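Local coordinates for peptidase, M20/M25/M40 family (Staphylococcus aureus, PDB 4EWT), which probably hydrolyses amide bonds of N-acylated amino acids or related substrates, as a manganese-bound amidohydrolase of the M20/M25/M40 peptidase family, at residues L161-M166 / L374-A379; M169-V174 / S369-L374. All coordinates share one frame; numbering follows the deposited sequence.

How the interactions relate
Followed from the N terminus, the chain, with four strands of a mixed sheet already made, adds strand 159-166 in its middle, turns through 169-172 and returns as strand 173-176. After building a second, antiparallel sheet it returns to the first with strands 322-325 and 344-350, and some two hundred residues on from 173-176 it enters helix 372-386. Interaction 1 closes the longer loop, from 161-166 to 374-379; interaction 2, between 169-174 and 369-374, closes a slightly shorter one wholly within it. The centres of the two contacts are about 8 Å apart, and their segments share L374. Together they fix the start of one helix against two strands and the turn joining them, with V165 packing on S372 and I375 on V174.

Interaction 1: L161-M166 / L374-A379; sequences LGVHVM and LISAEA. With MN (manganese (II) ion), chain F.
Strand 159-166 meets helix 372-386 here in a buried helix-on-sheet packing contact, carried by V163 and S376 with a looser touch from V165. It shows how one strand can serve a core and a metal site at once. V163 CG1 stands anti to its backbone N (chi1 161°) and lies 3.7 Å from S376 OG; V165 CG1 is 4.4 Å from the same oxygen. These are van der Waals contacts, since the hydroxyl is hydrogen-bonded to S372 O, one turn back in the helix, and shares a hydrogen bond with T349 OG1. The buried hydroxyl is thus satisfied within the helix and from strand 344-350 while its oxygen rests on the valine methyl.

The CB of H164, between the two valines, is directed away from the helix. Its NE2 binds manganese at 2.3 Å, joined by C103, H105 and two waters. ND1 donates to V165 O at 2.8 Å, almost in the ring plane, which fixes the ring's rotation and leaves NE2 for the metal. H361 NE2 also bonds V165 O, and the ring of H108 packs edge-to-face with that of H164.

In the sheet, 159-166 runs between 72-78 and 344-350, while V163 also touches I347 and T349 of the latter strand, and V380 farther along the helix.

Interaction 2: M169-V174 / S369-L374; sequences MKTGKV and SEKSLL
S369 meets T171 where the loop leading into helix 372-386 passes the turn before strand 173-176, an example of a helix start that is organised locally and packed against a neighbouring turn. S369 CB lies 3.5 Å from T171 OG1, and its hydroxyl oxygen OG is equally close, 3.5 Å, to the methyl carbon CG2 of T171. No hydrogen bond joins the two hydroxyls: T171 OG1 is bonded to A352 O, and S369 OG accepts from K371 N at 3.3 Å, a capping bond.

E370 follows in the type I turn S369-S372, its carboxylate directed to salt bridges with R20 and R21. At K371 the aliphatic part of the chain does the touching: CG packs 3.5 Å from T171 CG2, and the two side chains cross at about a right angle. CG reaches the methyl because chi1, 68°, sets it between the backbone N and the carbonyl carbon. The threonine methyl therefore rests on both S369 and K371.

S372 closes the turn. Its N and its OG both donate to S369 O, OG at 2.9 Å and nearly in line with the carbonyl, so a single oxygen takes two bonds and closes the turn onto S372. L373 then packs on helices 13-25 and 105-120, and L374 touches E13. On the other side of the contact, strand 173-176 lies in the mixed sheet between 344-350 and 322-325, with K173 bonded to G350 and V174 to G322 and E324 through their backbones.

Interaction 1: L161-M166 / L374-A379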
# COMPACT_ATOMS: atom_id res chain seq x y z
N LEU A 161 37.10 -21.55 18.80
CA LEU A 161 36.60 -20.59 19.77
C LEU A 161 36.97 -19.19 19.31
O LEU A 161 38.04 -18.96 18.78
CB LEU A 161 37.15 -20.89 21.18
CG LEU A 161 36.81 -19.93 22.33
CD1 LEU A 161 35.33 -19.93 22.65
CD2 LEU A 161 37.60 -20.29 23.58
N GLY A 162 36.04 -18.25 19.49
CA GLY A 162 36.31 -16.87 19.17
C GLY A 162 35.69 -15.96 20.20
O GLY A 162 34.73 -16.33 20.87
N VAL A 163 36.25 -14.77 20.32
CA VAL A 163 35.77 -13.80 21.28
C VAL A 163 35.61 -12.49 20.54
O VAL A 163 36.42 -12.16 19.67
CB VAL A 163 36.76 -13.63 22.47
CG1 VAL A 163 36.51 -12.32 23.21
CG2 VAL A 163 36.64 -14.79 23.42
N HIS A 164 34.54 -11.77 20.87
CA HIS A 164 34.37 -10.40 20.42
C HIS A 164 34.15 -9.52 21.63
O HIS A 164 33.31 -9.83 22.49
CB HIS A 164 33.18 -10.30 19.46
CG HIS A 164 33.31 -9.23 18.43
ND1 HIS A 164 33.25 -7.89 18.75
CD2 HIS A 164 33.52 -9.29 17.10
CE1 HIS A 164 33.40 -7.17 17.65
NE2 HIS A 164 33.56 -8.00 16.63
N VAL A 165 34.91 -8.43 21.72
CA VAL A 165 34.64 -7.36 22.67
C VAL A 165 33.33 -6.66 22.31
O VAL A 165 33.05 -6.40 21.13
CB VAL A 165 35.77 -6.31 22.73
CG1 VAL A 165 37.04 -6.92 23.34
CG2 VAL A 165 36.05 -5.71 21.33
N MET A 166 32.52 -6.37 23.33
CA MET A 166 31.24 -5.71 23.13
C MET A 166 31.19 -4.38 23.87
O MET A 166 31.05 -4.35 25.10
CB MET A 166 30.10 -6.62 23.57
CG MET A 166 30.04 -7.94 22.83
SD MET A 166 29.81 -7.77 21.05
CE MET A 166 28.03 -7.78 20.94
N LEU A 374 42.61 -8.17 29.03
CA LEU A 374 43.06 -9.18 29.98
C LEU A 374 42.00 -10.26 30.20
O LEU A 374 42.32 -11.46 30.22
CB LEU A 374 43.48 -8.51 31.30
CG LEU A 374 43.94 -9.37 32.48
CD1 LEU A 374 45.11 -10.27 32.11
CD2 LEU A 374 44.29 -8.49 33.68
N ILE A 375 40.75 -9.83 30.35
CA ILE A 375 39.62 -10.75 30.55
C ILE A 375 39.47 -11.73 29.39
O ILE A 375 39.19 -12.91 29.60
CB ILE A 375 38.30 -9.98 30.78
CG1 ILE A 375 38.35 -9.23 32.12
CG2 ILE A 375 37.09 -10.92 30.75
CD1 ILE A 375 37.17 -8.26 32.32
N SER A 376 39.68 -11.25 28.16
CA SER A 376 39.62 -12.10 26.97
C SER A 376 40.72 -13.16 26.99
O SER A 376 40.45 -14.35 26.75
CB SER A 376 39.71 -11.25 25.71
OG SER A 376 38.60 -10.37 25.62
N ALA A 377 41.94 -12.74 27.27
CA ALA A 377 43.07 -13.66 27.35
C ALA A 377 42.88 -14.71 28.44
O ALA A 377 43.08 -15.90 28.20
CB ALA A 377 44.38 -12.90 27.55
N GLU A 378 42.46 -14.27 29.63
CA GLU A 378 42.21 -15.17 30.76
C GLU A 378 41.14 -16.20 30.43
O GLU A 378 41.32 -17.39 30.70
CB GLU A 378 41.82 -14.38 32.02
CG GLU A 378 43.00 -13.73 32.76
CD GLU A 378 42.55 -12.79 33.88
OE1 GLU A 378 41.33 -12.59 34.05
OE2 GLU A 378 43.42 -12.25 34.59
N ALA A 379 40.05 -15.73 29.84
CA ALA A 379 38.94 -16.59 29.43
C ALA A 379 39.36 -17.63 28.39
O ALA A 379 39.15 -18.82 28.58
CB ALA A 379 37.80 -15.75 28.90
MN MN F . 34.01 -7.27 14.52
O HOH W 1 32.58 -7.45 12.51
O HOH W 2 34.52 -9.44 14.15

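Interaction 2: M169-V174 / S369-L374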
# COMPACT_ATOMS: atom_id res chain seq x y z
N MET A 169 28.15 -3.98 26.13
CA MET A 169 27.90 -4.85 27.27
C MET A 169 28.84 -4.54 28.44
O MET A 169 29.98 -4.12 28.23
CB MET A 169 28.00 -6.32 26.87
CG MET A 169 27.12 -6.71 25.70
SD MET A 169 27.20 -8.48 25.38
CE MET A 169 25.88 -9.07 26.46
N LYS A 170 28.35 -4.78 29.65
CA LYS A 170 29.03 -4.38 30.88
C LYS A 170 30.37 -5.07 31.08
O LYS A 170 30.45 -6.30 31.09
CB LYS A 170 28.12 -4.63 32.08
CG LYS A 170 28.50 -3.85 33.34
CD LYS A 170 27.25 -3.34 34.06
CE LYS A 170 26.50 -2.31 33.21
NZ LYS A 170 25.05 -2.25 33.51
N THR A 171 31.41 -4.26 31.24
CA THR A 171 32.75 -4.74 31.56
C THR A 171 32.75 -5.42 32.93
O THR A 171 32.00 -5.02 33.82
CB THR A 171 33.78 -3.58 31.54
OG1 THR A 171 33.64 -2.85 30.31
CG2 THR A 171 35.20 -4.11 31.64
N GLY A 172 33.57 -6.45 33.07
CA GLY A 172 33.64 -7.21 34.31
C GLY A 172 33.10 -8.63 34.17
O GLY A 172 33.11 -9.39 35.13
N LYS A 173 32.64 -8.97 32.97
CA LYS A 173 32.18 -10.34 32.68
C LYS A 173 32.17 -10.74 31.20
O LYS A 173 32.30 -9.90 30.32
CB LYS A 173 30.81 -10.63 33.32
CG LYS A 173 29.79 -9.52 33.26
CD LYS A 173 28.70 -9.79 34.27
CE LYS A 173 27.80 -8.58 34.46
NZ LYS A 173 27.09 -8.66 35.77
N VAL A 174 32.05 -12.05 30.98
CA VAL A 174 31.97 -12.63 29.65
C VAL A 174 30.59 -13.23 29.41
O VAL A 174 29.94 -13.70 30.36
CB VAL A 174 33.06 -13.72 29.40
CG1 VAL A 174 34.44 -13.10 29.27
CG2 VAL A 174 33.04 -14.78 30.50
N SER A 369 36.43 -0.30 27.13
CA SER A 369 37.24 -0.41 28.29
C SER A 369 38.39 -1.35 27.98
O SER A 369 38.17 -2.45 27.52
CB SER A 369 36.43 -0.97 29.41
OG SER A 369 37.30 -1.70 30.22
N GLU A 370 39.61 -0.91 28.25
CA GLU A 370 40.80 -1.66 27.86
C GLU A 370 41.08 -2.86 28.76
O GLU A 370 42.00 -3.64 28.50
CB GLU A 370 42.02 -0.75 27.76
CG GLU A 370 42.07 0.04 26.45
CD GLU A 370 43.30 0.92 26.32
OE1 GLU A 370 43.60 1.68 27.26
OE2 GLU A 370 43.97 0.85 25.26
N LYS A 371 40.28 -3.02 29.82
CA LYS A 371 40.41 -4.19 30.67
C LYS A 371 39.64 -5.40 30.14
O LYS A 371 39.63 -6.46 30.76
CB LYS A 371 40.05 -3.87 32.13
CG LYS A 371 38.60 -3.57 32.39
CD LYS A 371 38.43 -2.94 33.77
CE LYS A 371 39.00 -1.53 33.83
NZ LYS A 371 39.14 -1.04 35.23
N SER A 372 39.00 -5.22 28.98
CA SER A 372 38.46 -6.33 28.21
C SER A 372 39.59 -7.18 27.63
O SER A 372 39.38 -8.36 27.34
CB SER A 372 37.56 -5.83 27.07
OG SER A 372 38.29 -4.99 26.18
N LEU A 373 40.77 -6.58 27.45
CA LEU A 373 41.93 -7.28 26.88
C LEU A 373 42.35 -8.46 27.76
O LEU A 373 42.44 -9.60 27.29
CB LEU A 373 43.12 -6.33 26.68
CG LEU A 373 43.06 -5.30 25.55
CD1 LEU A 373 44.12 -4.23 25.75
CD2 LEU A 373 43.24 -5.93 24.18
N LEU A 374 42.61 -8.17 29.03
CA LEU A 374 43.06 -9.18 29.98
C LEU A 374 42.00 -10.26 30.20
O LEU A 374 42.32 -11.46 30.22
CB LEU A 374 43.48 -8.51 31.30
CG LEU A 374 43.94 -9.37 32.48
CD1 LEU A 374 45.11 -10.27 32.11
CD2 LEU A 374 44.29 -8.49 33.68